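Local coordinates for AAEL008620-PA odorant-binding protein (Aedes aegypti, PDB 5V13) that specifically binds juvenile hormone in mosquito hemolymph as a member of the odorant-binding protein family, at residues Y218-C232 and C245-V257. Numbering follows the deposited sequence.
Sequences YEAAGKGAADMADYC and CLRDKGADSLVAV
Tyr218 lies across the side of Val257, whose CG2 sits over the ring centre, 3.6 Å from the centroid and 6° off the normal, a CH-pi contact. The ring runs on past Leu246 and Leu254, and Tyr218 OH comes to 3.5 Å from Leu254 CD1. There it donates to a water at 2.6 Å from OH, lying in the ring plane; that water in turn gives its two protons to Leu246 O and Gly250 O. One buried hydroxyl is thereby tied to the carbonyls where helix 239-247 gives way to helix 251-264.

From CB outward, Lys223 runs past Val257 CG2 in the opposite direction: CB and CG lie alongside that methyl, CD comes to 3.7 Å from Ser253 OG, and CE reaches the methyl of Ala256. The bend at chi2, -65°, turns the chain along this helix face.

Farther along, Lys249 crosses Met228: Lys249 CB faces Met228 SD, Lys249 CD lies by Met228 CE, and Lys249 CE passes 3.2 Å from Met228 O before the chain turns at chi4. A second water, donating to Asp227 O and Lys249 O, links the two segments one residue earlier.

The covalent link is Cys232 SG to Cys245 SG, 2.1 Å, with chi3 -92°. Leu246 CD2 packs against Cys232 SG at 3.7 Å, and Asp230 OD1 takes the Cys232 N-H in an Asx turn just before the bridge. Trp202 also touches Leu246, Leu254 and Val257. Far from the hormone pocket, a disulfide joins the loop after helix 211-220 to helix 239-247, while the end of helix 211-220 packs on helix 251-264, in keeping with the cystine-braced all-helical architecture of the PBP/GOBP family.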
ATOM      1  N   TYR B 218      29.929  -6.234  -2.151  1.00 17.53           N
ATOM      2  CA  TYR B 218      31.103  -5.638  -1.519  1.00 19.47           C
ATOM      3  C   TYR B 218      31.881  -4.798  -2.521  1.00 19.39           C
ATOM      4  O   TYR B 218      32.252  -3.655  -2.233  1.00 20.53           O
ATOM      5  CB  TYR B 218      31.999  -6.718  -0.904  1.00 22.82           C
ATOM      6  CG  TYR B 218      31.764  -6.909   0.588  1.00 19.53           C
ATOM      7  CD1 TYR B 218      30.613  -7.541   1.047  1.00 20.97           C
ATOM      8  CD2 TYR B 218      32.682  -6.442   1.528  1.00 22.54           C
ATOM      9  CE1 TYR B 218      30.377  -7.708   2.402  1.00 18.55           C
ATOM     10  CE2 TYR B 218      32.459  -6.607   2.896  1.00 24.81           C
ATOM     11  CZ  TYR B 218      31.303  -7.247   3.322  1.00 23.98           C
ATOM     12  OH  TYR B 218      31.050  -7.418   4.668  1.00 21.44           O
ATOM     13  N   GLU B 219      32.106  -5.341  -3.722  1.00 21.71           N
ATOM     14  CA  GLU B 219      32.884  -4.620  -4.730  1.00 23.80           C
ATOM     15  C   GLU B 219      32.171  -3.344  -5.181  1.00 30.88           C
ATOM     16  O   GLU B 219      32.804  -2.291  -5.313  1.00 32.76           O
ATOM     17  CB  GLU B 219      33.173  -5.542  -5.916  1.00 28.65           C
ATOM     18  CG  GLU B 219      34.162  -6.662  -5.584  1.00 36.88           C
ATOM     19  CD  GLU B 219      34.354  -7.658  -6.722  1.00 42.72           C
ATOM     20  OE1 GLU B 219      35.150  -8.610  -6.552  1.00 43.60           O
ATOM     21  OE2 GLU B 219      33.707  -7.499  -7.780  1.00 42.83           O
ATOM     22  N   ALA B 220      30.851  -3.411  -5.396  1.00 29.17           N
ATOM     23  CA  ALA B 220      30.107  -2.227  -5.820  1.00 32.13           C
ATOM     24  C   ALA B 220      30.135  -1.128  -4.764  1.00 36.07           C
ATOM     25  O   ALA B 220      30.080   0.059  -5.104  1.00 33.72           O
ATOM     26  CB  ALA B 220      28.661  -2.600  -6.149  1.00 29.30           C
ATOM     27  N   ALA B 221      30.212  -1.498  -3.486  1.00 30.91           N
ATOM     28  CA  ALA B 221      30.327  -0.521  -2.408  1.00 29.41           C
ATOM     29  C   ALA B 221      31.746   0.004  -2.230  1.00 33.22           C
ATOM     30  O   ALA B 221      31.958   0.905  -1.407  1.00 29.88           O
ATOM     31  CB  ALA B 221      29.841  -1.134  -1.094  1.00 25.37           C
ATOM     32  N   GLY B 222      32.712  -0.533  -2.972  1.00 31.85           N
ATOM     33  CA  GLY B 222      34.098  -0.143  -2.800  1.00 36.09           C
ATOM     34  C   GLY B 222      34.805  -0.824  -1.651  1.00 37.98           C
ATOM     35  O   GLY B 222      35.825  -0.314  -1.176  1.00 40.20           O
ATOM     36  N   LYS B 223      34.290  -1.964  -1.187  1.00 33.46           N
ATOM     37  CA  LYS B 223      34.852  -2.690  -0.054  1.00 31.48           C
ATOM     38  C   LYS B 223      35.394  -4.056  -0.453  1.00 35.80           C
ATOM     39  O   LYS B 223      35.551  -4.930   0.405  1.00 43.44           O
ATOM     40  CB  LYS B 223      33.801  -2.853   1.042  1.00 30.60           C
ATOM     41  CG  LYS B 223      33.155  -1.563   1.482  1.00 30.64           C
ATOM     42  CD  LYS B 223      34.167  -0.644   2.142  1.00 31.91           C
ATOM     43  CE  LYS B 223      33.546   0.690   2.490  1.00 27.40           C
ATOM     44  NZ  LYS B 223      34.576   1.675   2.933  1.00 33.38           N
ATOM     45  N   GLY B 224      35.666  -4.269  -1.737  1.00 35.78           N
ATOM     46  CA  GLY B 224      36.243  -5.523  -2.174  1.00 39.19           C
ATOM     47  C   GLY B 224      37.744  -5.570  -1.964  1.00 47.39           C
ATOM     48  O   GLY B 224      38.508  -5.152  -2.840  1.00 54.77           O
ATOM     49  N   ALA B 225      38.177  -6.071  -0.811  1.00 46.19           N
ATOM     50  CA  ALA B 225      39.587  -6.133  -0.450  1.00 50.37           C
ATOM     51  C   ALA B 225      40.064  -7.580  -0.396  1.00 55.06           C
ATOM     52  O   ALA B 225      39.272  -8.528  -0.382  1.00 59.56           O
ATOM     53  CB  ALA B 225      39.836  -5.435   0.893  1.00 42.51           C
ATOM     54  N   ALA B 226      41.390  -7.741  -0.367  1.00 59.58           N
ATOM     55  CA  ALA B 226      41.977  -9.079  -0.333  1.00 56.73           C
ATOM     56  C   ALA B 226      41.682  -9.787   0.987  1.00 55.01           C
ATOM     57  O   ALA B 226      41.472 -11.006   1.009  1.00 47.93           O
ATOM     58  CB  ALA B 226      43.485  -9.000  -0.580  1.00 55.51           C
ATOM     59  N   ASP B 227      41.652  -9.044   2.100  1.00 57.25           N
ATOM     60  CA  ASP B 227      41.343  -9.644   3.392  1.00 61.86           C
ATOM     61  C   ASP B 227      39.851  -9.880   3.599  1.00 56.61           C
ATOM     62  O   ASP B 227      39.406  -9.986   4.747  1.00 56.47           O
ATOM     63  CB  ASP B 227      41.913  -8.795   4.533  1.00 71.11           C
ATOM     64  CG  ASP B 227      43.039  -9.512   5.280  1.00 80.22           C
ATOM     65  OD1 ASP B 227      43.401 -10.635   4.864  1.00 81.36           O
ATOM     66  OD2 ASP B 227      43.557  -8.961   6.278  1.00 81.81           O
ATOM     67  N   MET B 228      39.072  -9.955   2.520  1.00 52.03           N
ATOM     68  CA  MET B 228      37.751 -10.564   2.580  1.00 47.00           C
ATOM     69  C   MET B 228      37.802 -12.055   2.286  1.00 44.88           C
ATOM     70  O   MET B 228      36.882 -12.782   2.676  1.00 40.82           O
ATOM     71  CB  MET B 228      36.791  -9.880   1.601  1.00 39.88           C
ATOM     72  CG  MET B 228      36.386  -8.473   2.016  1.00 40.01           C
ATOM     73  SD  MET B 228      35.689  -8.396   3.683  1.00 39.90           S
ATOM     74  CE  MET B 228      34.248  -9.447   3.525  1.00 39.00           C
ATOM     75  N   ALA B 229      38.851 -12.512   1.604  1.00 49.95           N
ATOM     76  CA  ALA B 229      39.179 -13.931   1.439  1.00 53.21           C
ATOM     77  C   ALA B 229      38.022 -14.613   0.711  1.00 50.45           C
ATOM     78  O   ALA B 229      37.623 -14.143  -0.366  1.00 54.66           O
ATOM     79  CB  ALA B 229      39.540 -14.513   2.802  1.00 56.43           C
ATOM     80  N   ASP B 230      37.465 -15.698   1.239  1.00 45.07           N
ATOM     81  CA  ASP B 230      36.420 -16.455   0.565  1.00 42.20           C
ATOM     82  C   ASP B 230      35.047 -15.795   0.655  1.00 41.48           C
ATOM     83  O   ASP B 230      34.067 -16.391   0.194  1.00 40.18           O
ATOM     84  CB  ASP B 230      36.351 -17.872   1.148  1.00 44.20           C
ATOM     85  CG  ASP B 230      35.927 -17.885   2.610  1.00 49.88           C
ATOM     86  OD1 ASP B 230      36.118 -16.858   3.301  1.00 51.81           O
ATOM     87  OD2 ASP B 230      35.395 -18.921   3.069  1.00 52.42           O
ATOM     88  N   TYR B 231      34.951 -14.593   1.230  1.00 39.47           N
ATOM     89  CA  TYR B 231      33.668 -13.923   1.461  1.00 38.10           C
ATOM     90  C   TYR B 231      32.705 -14.800   2.257  1.00 37.64           C
ATOM     91  O   TYR B 231      31.490 -14.762   2.041  1.00 33.14           O
ATOM     92  CB  TYR B 231      33.023 -13.467   0.146  1.00 37.50           C
ATOM     93  CG  TYR B 231      33.658 -12.211  -0.396  1.00 38.00           C
ATOM     94  CD1 TYR B 231      33.225 -10.957   0.021  1.00 34.18           C
ATOM     95  CD2 TYR B 231      34.710 -12.278  -1.302  1.00 37.56           C
ATOM     96  CE1 TYR B 231      33.822  -9.801  -0.458  1.00 36.75           C
ATOM     97  CE2 TYR B 231      35.309 -11.130  -1.788  1.00 39.73           C
ATOM     98  CZ  TYR B 231      34.860  -9.894  -1.362  1.00 41.50           C
ATOM     99  OH  TYR B 231      35.459  -8.748  -1.844  1.00 46.74           O
ATOM    100  N   CYS B 232      33.253 -15.596   3.182  1.00 34.80           N
ATOM    101  CA  CYS B 232      32.474 -16.377   4.142  1.00 30.62           C
ATOM    102  C   CYS B 232      31.695 -17.506   3.474  1.00 30.49           C
ATOM    103  O   CYS B 232      30.683 -17.965   4.001  1.00 33.86           O
ATOM    104  CB  CYS B 232      31.534 -15.476   4.965  1.00 25.91           C
ATOM    105  SG  CYS B 232      32.423 -14.379   6.122  1.00 35.24           S
ATOM    106  N   CYS B 245      30.399 -13.991  10.558  1.00 24.48           N
ATOM    107  CA  CYS B 245      31.620 -14.160   9.777  1.00 26.92           C
ATOM    108  C   CYS B 245      31.976 -12.871   9.035  1.00 24.82           C
ATOM    109  O   CYS B 245      33.134 -12.446   9.051  1.00 24.95           O
ATOM    110  CB  CYS B 245      31.468 -15.337   8.814  1.00 28.89           C
ATOM    111  SG  CYS B 245      32.903 -15.597   7.708  1.00 34.58           S
ATOM    112  N   LEU B 246      30.991 -12.220   8.406  1.00 21.88           N
ATOM    113  CA  LEU B 246      31.267 -10.981   7.681  1.00 24.18           C
ATOM    114  C   LEU B 246      31.658  -9.851   8.629  1.00 23.79           C
ATOM    115  O   LEU B 246      32.597  -9.099   8.346  1.00 21.81           O
ATOM    116  CB  LEU B 246      30.054 -10.571   6.844  1.00 19.95           C
ATOM    117  CG  LEU B 246      29.716 -11.457   5.641  1.00 21.56           C
ATOM    118  CD1 LEU B 246      28.396 -11.047   5.027  1.00 23.66           C
ATOM    119  CD2 LEU B 246      30.833 -11.415   4.587  1.00 20.72           C
ATOM    120  N   ARG B 247      30.942  -9.702   9.747  1.00 21.04           N
ATOM    121  CA  ARG B 247      31.265  -8.631  10.682  1.00 23.80           C
ATOM    122  C   ARG B 247      32.677  -8.781  11.237  1.00 24.86           C
ATOM    123  O   ARG B 247      33.362  -7.778  11.466  1.00 23.88           O
ATOM    124  CB  ARG B 247      30.232  -8.588  11.812  1.00 23.17           C
ATOM    125  CG  ARG B 247      30.489  -7.487  12.832  1.00 27.00           C
ATOM    126  CD  ARG B 247      29.355  -7.314  13.828  1.00 26.52           C
ATOM    127  NE  ARG B 247      29.707  -6.292  14.807  1.00 31.59           N
ATOM    128  CZ  ARG B 247      28.828  -5.618  15.540  1.00 37.42           C
ATOM    129  NH1 ARG B 247      27.527  -5.853  15.415  1.00 35.50           N
ATOM    130  NH2 ARG B 247      29.257  -4.706  16.398  1.00 36.94           N
ATOM    131  N   ASP B 248      33.151 -10.019  11.412  1.00 25.02           N
ATOM    132  CA  ASP B 248      34.514 -10.232  11.900  1.00 27.58           C
ATOM    133  C   ASP B 248      35.582  -9.813  10.897  1.00 27.35           C
ATOM    134  O   ASP B 248      36.755  -9.697  11.270  1.00 27.71           O
ATOM    135  CB  ASP B 248      34.734 -11.702  12.260  1.00 30.39           C
ATOM    136  CG  ASP B 248      34.233 -12.048  13.647  1.00 36.61           C
ATOM    137  OD1 ASP B 248      34.064 -11.131  14.481  1.00 35.66           O
ATOM    138  OD2 ASP B 248      34.026 -13.251  13.908  1.00 40.80           O
ATOM    139  N   LYS B 249      35.219  -9.621   9.634  1.00 27.23           N
ATOM    140  CA  LYS B 249      36.159  -9.120   8.644  1.00 30.94           C
ATOM    141  C   LYS B 249      36.107  -7.605   8.508  1.00 32.00           C
ATOM    142  O   LYS B 249      36.870  -7.039   7.721  1.00 30.62           O
ATOM    143  CB  LYS B 249      35.890  -9.794   7.294  1.00 37.01           C
ATOM    144  CG  LYS B 249      36.189 -11.290   7.333  1.00 39.45           C
ATOM    145  CD  LYS B 249      35.923 -11.981   6.014  1.00 45.39           C
ATOM    146  CE  LYS B 249      36.855 -13.177   5.841  1.00 53.20           C
ATOM    147  NZ  LYS B 249      36.815 -14.099   7.005  1.00 56.85           N
ATOM    148  N   GLY B 250      35.229  -6.938   9.256  1.00 27.49           N
ATOM    149  CA  GLY B 250      35.180  -5.487   9.273  1.00 24.51           C
ATOM    150  C   GLY B 250      33.764  -4.984   9.474  1.00 23.39           C
ATOM    151  O   GLY B 250      32.952  -5.026   8.542  1.00 24.04           O
ATOM    152  N   ALA B 251      33.446  -4.527  10.689  1.00 24.91           N
ATOM    153  CA  ALA B 251      32.063  -4.181  11.004  1.00 27.59           C
ATOM    154  C   ALA B 251      31.605  -2.949  10.228  1.00 28.61           C
ATOM    155  O   ALA B 251      30.500  -2.930   9.674  1.00 25.94           O
ATOM    156  CB  ALA B 251      31.904  -3.961  12.509  1.00 23.86           C
ATOM    157  N   ASP B 252      32.444  -1.910  10.176  1.00 31.58           N
ATOM    158  CA  ASP B 252      32.067  -0.706   9.438  1.00 32.93           C
ATOM    159  C   ASP B 252      31.868  -1.001   7.951  1.00 32.14           C
ATOM    160  O   ASP B 252      30.929  -0.483   7.331  1.00 23.72           O
ATOM    161  CB  ASP B 252      33.116   0.388   9.635  1.00 29.50           C
ATOM    162  CG  ASP B 252      33.117   0.958  11.050  1.00 35.44           C
ATOM    163  OD1 ASP B 252      32.199   0.634  11.840  1.00 39.85           O
ATOM    164  OD2 ASP B 252      34.040   1.735  11.371  1.00 39.48           O
ATOM    165  N   SER B 253      32.739  -1.832   7.363  1.00 23.50           N
ATOM    166  CA  SER B 253      32.553  -2.212   5.964  1.00 28.76           C
ATOM    167  C   SER B 253      31.233  -2.941   5.755  1.00 29.45           C
ATOM    168  O   SER B 253      30.521  -2.680   4.774  1.00 24.47           O
ATOM    169  CB  SER B 253      33.714  -3.080   5.479  1.00 31.18           C
ATOM    170  OG  SER B 253      34.904  -2.322   5.384  1.00 35.62           O
ATOM    171  N   LEU B 254      30.888  -3.865   6.658  1.00 28.77           N
ATOM    172  CA  LEU B 254      29.633  -4.596   6.498  1.00 20.64           C
ATOM    173  C   LEU B 254      28.431  -3.657   6.549  1.00 18.92           C
ATOM    174  O   LEU B 254      27.499  -3.795   5.750  1.00 19.62           O
ATOM    175  CB  LEU B 254      29.505  -5.687   7.562  1.00 24.14           C
ATOM    176  CG  LEU B 254      28.175  -6.446   7.577  1.00 21.81           C
ATOM    177  CD1 LEU B 254      27.896  -7.089   6.207  1.00 16.79           C
ATOM    178  CD2 LEU B 254      28.184  -7.500   8.694  1.00 21.29           C
ATOM    179  N   VAL B 255      28.431  -2.691   7.473  1.00 17.88           N
ATOM    180  CA  VAL B 255      27.323  -1.737   7.508  1.00 23.47           C
ATOM    181  C   VAL B 255      27.261  -0.956   6.202  1.00 21.13           C
ATOM    182  O   VAL B 255      26.182  -0.762   5.624  1.00 21.71           O
ATOM    183  CB  VAL B 255      27.444  -0.801   8.724  1.00 22.09           C
ATOM    184  CG1 VAL B 255      26.449   0.345   8.611  1.00 23.17           C
ATOM    185  CG2 VAL B 255      27.176  -1.564  10.015  1.00 27.00           C
ATOM    186  N   ALA B 256      28.421  -0.528   5.698  1.00 22.92           N
ATOM    187  CA  ALA B 256      28.459   0.242   4.459  1.00 20.44           C
ATOM    188  C   ALA B 256      27.888  -0.551   3.292  1.00 24.69           C
ATOM    189  O   ALA B 256      27.105  -0.017   2.495  1.00 20.67           O
ATOM    190  CB  ALA B 256      29.893   0.680   4.161  1.00 22.96           C
ATOM    191  N   VAL B 257      28.263  -1.831   3.174  1.00 17.81           N
ATOM    192  CA  VAL B 257      27.785  -2.642   2.061  1.00 18.76           C
ATOM    193  C   VAL B 257      26.277  -2.836   2.145  1.00 17.73           C
ATOM    194  O   VAL B 257      25.569  -2.697   1.140  1.00 19.90           O
ATOM    195  CB  VAL B 257      28.519  -3.997   2.009  1.00 17.79           C
ATOM    196  CG1 VAL B 257      27.879  -4.897   0.952  1.00 19.72           C
ATOM    197  CG2 VAL B 257      30.011  -3.812   1.730  1.00 19.62           C
TER
HETATM  198  O   HOH W   1      32.833  -6.938   6.539  1.00 23.09           O
HETATM  199  O   HOH W   2      39.364  -8.388   6.953  1.00 33.15           O